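Local structure of DUF309 domain-containing protein (Thermus thermophilus, 2CWY) at residues 43-48 against 67-72. The protein is of unknown function, a small all-helical member of the DUF309 family from a thermophilic bacterium. Numbering follows the deposited sequence.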
ATOM      1  N   ILE A  43      -1.091   2.612   0.476  1.00  7.95           N
ATOM      2  CA  ILE A  43      -1.776   3.043   1.684  1.00  7.45           C
ATOM      3  C   ILE A  43      -3.037   2.190   1.907  1.00  8.06           C
ATOM      4  O   ILE A  43      -3.311   1.759   3.030  1.00  5.56           O
ATOM      5  CB  ILE A  43      -2.172   4.543   1.587  1.00  8.25           C
ATOM      6  CG1 ILE A  43      -0.957   5.427   1.900  1.00  3.41           C
ATOM      7  CG2 ILE A  43      -3.338   4.846   2.528  1.00  8.42           C
ATOM      8  CD1 ILE A  43      -1.196   6.895   1.613  1.00  6.19           C
ATOM      9  N   LEU A  44      -3.790   1.940   0.837  1.00  6.07           N
ATOM     10  CA  LEU A  44      -5.029   1.159   0.942  1.00  6.29           C
ATOM     11  C   LEU A  44      -4.772  -0.320   1.244  1.00  6.36           C
ATOM     12  O   LEU A  44      -5.595  -0.974   1.882  1.00  7.15           O
ATOM     13  CB  LEU A  44      -5.856   1.320  -0.347  1.00  7.09           C
ATOM     14  CG  LEU A  44      -6.470   2.719  -0.549  1.00  9.28           C
ATOM     15  CD1 LEU A  44      -6.892   2.926  -2.018  1.00  8.45           C
ATOM     16  CD2 LEU A  44      -7.671   2.859   0.380  1.00 10.90           C
ATOM     17  N   LEU A  45      -3.644  -0.853   0.780  1.00  4.58           N
ATOM     18  CA  LEU A  45      -3.304  -2.244   1.080  1.00  5.26           C
ATOM     19  C   LEU A  45      -2.964  -2.315   2.571  1.00  7.39           C
ATOM     20  O   LEU A  45      -3.399  -3.235   3.280  1.00  6.58           O
ATOM     21  CB  LEU A  45      -2.092  -2.699   0.262  1.00  5.14           C
ATOM     22  CG  LEU A  45      -2.284  -2.738  -1.256  1.00  6.29           C
ATOM     23  CD1 LEU A  45      -1.015  -3.279  -1.905  1.00  8.31           C
ATOM     24  CD2 LEU A  45      -3.467  -3.618  -1.605  1.00  7.72           C
ATOM     25  N   ALA A  46      -2.179  -1.350   3.049  1.00  6.64           N
ATOM     26  CA  ALA A  46      -1.828  -1.327   4.469  1.00  7.66           C
ATOM     27  C   ALA A  46      -3.121  -1.204   5.291  1.00  8.87           C
ATOM     28  O   ALA A  46      -3.316  -1.915   6.285  1.00  8.44           O
ATOM     29  CB  ALA A  46      -0.882  -0.143   4.770  1.00  7.88           C
ATOM     30  N   ALA A  47      -4.005  -0.309   4.859  1.00  7.54           N
ATOM     31  CA  ALA A  47      -5.273  -0.085   5.554  1.00  8.02           C
ATOM     32  C   ALA A  47      -6.122  -1.353   5.610  1.00  8.01           C
ATOM     33  O   ALA A  47      -6.786  -1.619   6.614  1.00  9.68           O
ATOM     34  CB  ALA A  47      -6.051   1.059   4.865  1.00  9.46           C
ATOM     35  N   ALA A  48      -6.104  -2.130   4.530  1.00  7.79           N
ATOM     36  CA  ALA A  48      -6.870  -3.373   4.472  1.00  8.27           C
ATOM     37  C   ALA A  48      -6.380  -4.347   5.537  1.00  9.08           C
ATOM     38  O   ALA A  48      -7.175  -4.941   6.263  1.00  6.92           O
ATOM     39  CB  ALA A  48      -6.729  -4.012   3.095  1.00  8.98           C
ATOM     40  N   ALA A  67      -7.882  -0.757  -7.913  1.00 11.85           N
ATOM     41  CA  ALA A  67      -8.349   0.243  -8.865  1.00 14.47           C
ATOM     42  C   ALA A  67      -7.269   1.295  -9.124  1.00 14.93           C
ATOM     43  O   ALA A  67      -7.090   1.761 -10.251  1.00 16.72           O
ATOM     44  CB  ALA A  67      -9.612   0.910  -8.335  1.00 16.56           C
ATOM     45  N   ARG A  68      -6.545   1.665  -8.078  1.00 12.58           N
ATOM     46  CA  ARG A  68      -5.493   2.663  -8.207  1.00 12.36           C
ATOM     47  C   ARG A  68      -4.231   2.114  -8.873  1.00 12.07           C
ATOM     48  O   ARG A  68      -3.564   2.823  -9.639  1.00 13.32           O
ATOM     49  CB  ARG A  68      -5.100   3.196  -6.825  1.00 13.99           C
ATOM     50  CG  ARG A  68      -6.241   3.708  -5.954  1.00 18.40           C
ATOM     51  CD  ARG A  68      -6.616   5.143  -6.253  1.00 23.53           C
ATOM     52  NE  ARG A  68      -7.632   5.623  -5.313  1.00 24.06           N
ATOM     53  CZ  ARG A  68      -8.902   5.230  -5.322  1.00 26.95           C
ATOM     54  NH1 ARG A  68      -9.320   4.351  -6.224  1.00 27.87           N
ATOM     55  NH2 ARG A  68      -9.753   5.710  -4.425  1.00 24.33           N
ATOM     56  N   LEU A  69      -3.889   0.865  -8.566  1.00 11.27           N
ATOM     57  CA  LEU A  69      -2.661   0.252  -9.086  1.00 11.04           C
ATOM     58  C   LEU A  69      -2.785  -0.280 -10.502  1.00 13.56           C
ATOM     59  O   LEU A  69      -1.789  -0.450 -11.212  1.00 12.12           O
ATOM     60  CB  LEU A  69      -2.214  -0.875  -8.146  1.00 11.59           C
ATOM     61  CG  LEU A  69      -1.921  -0.412  -6.712  1.00  9.48           C
ATOM     62  CD1 LEU A  69      -1.855  -1.599  -5.779  1.00 13.07           C
ATOM     63  CD2 LEU A  69      -0.609   0.388  -6.686  1.00  8.66           C
ATOM     64  N   GLU A  70      -4.018  -0.530 -10.911  1.00 17.15           N
ATOM     65  CA  GLU A  70      -4.285  -1.055 -12.239  1.00 20.42           C
ATOM     66  C   GLU A  70      -3.684  -0.218 -13.353  1.00 18.73           C
ATOM     67  O   GLU A  70      -3.978   0.969 -13.469  1.00 18.96           O
ATOM     68  CB  GLU A  70      -5.792  -1.160 -12.466  1.00 24.18           C
ATOM     69  CG  GLU A  70      -6.155  -1.715 -13.836  1.00 29.67           C
ATOM     70  CD  GLU A  70      -5.787  -3.181 -13.985  1.00 33.66           C
ATOM     71  OE1 GLU A  70      -4.619  -3.543 -13.716  1.00 35.99           O
ATOM     72  OE2 GLU A  70      -6.672  -3.974 -14.376  1.00 37.52           O
ATOM     73  N   GLY A  71      -2.839  -0.846 -14.169  1.00 17.10           N
ATOM     74  CA  GLY A  71      -2.246  -0.149 -15.297  1.00 16.01           C
ATOM     75  C   GLY A  71      -0.963   0.611 -15.031  1.00 16.10           C
ATOM     76  O   GLY A  71      -0.387   1.194 -15.953  1.00 16.34           O
ATOM     77  N   LEU A  72      -0.506   0.627 -13.783  1.00 12.95           N
ATOM     78  CA  LEU A  72       0.730   1.333 -13.471  1.00 12.87           C
ATOM     79  C   LEU A  72       1.930   0.502 -13.900  1.00 12.55           C
ATOM     80  O   LEU A  72       1.860  -0.733 -13.960  1.00 12.47           O
ATOM     81  CB  LEU A  72       0.852   1.591 -11.964  1.00 11.46           C
ATOM     82  CG  LEU A  72      -0.057   2.619 -11.288  1.00 10.36           C
ATOM     83  CD1 LEU A  72       0.274   2.654  -9.795  1.00  9.89           C
ATOM     84  CD2 LEU A  72       0.143   4.012 -11.921  1.00 11.10           C
TER
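Leu44 and Arg68 meet where helix 33-53 faces the last turn of helix 59-69, and the arginine is the side chain to trace. Arg68 CB points at the other helix but stays back, 5.1 Å from Leu44 CD1. CG makes the actual contact: anti to the carbonyl carbon (chi1 -53°), Arg68 CG comes within 4.1 Å of Leu44 CD1, methylene against methyl. At chi2 (-84°) the chain bends, so Arg68 CD swings out to 4.8 Å from Leu44 CD1, and Arg68 NE then arcs back to 4.3 Å from Leu44 CD1. The leucine methyl thus sits in the bend formed by CG, CD and NE, and the arginine chain crosses the Leu44 side chain at a slant. NE is a hydrogen-bonding partner of Gln40 OE1, one turn earlier on helix 33-53; that bond ties the polar end to the same helix its methylenes pack against. At the tip, Arg68 NH2 comes to 4.7 Å from Leu44 CD1. The methyl lies above the guanidinium plane but displaced toward the rim, an oblique approach, neither squarely face nor edge.

Deeper in, Leu45 and Leu69 form a second, purely apolar point of contact. One methyl from each does the touching, Leu45 CD1 against Leu69 CD1 at 4.3 Å. Just past Leu69 helical geometry ends, and a type II turn runs to Leu72, closed by Leu72 N to Leu69 O at 3.1 Å.

With only 112 Å² buried, this is a light seam of plain helix packing. Arg37 NE hydrogen-bonds Arg68 O near the helix end, a second polar tie. Around the seam, helix 81-92 packs on the leucine layer, Leu85 touching Leu45 and Trp81 touching Leu69, while helix 17-30 covers another flank of helix 33-53 through Ile43 and Ala46.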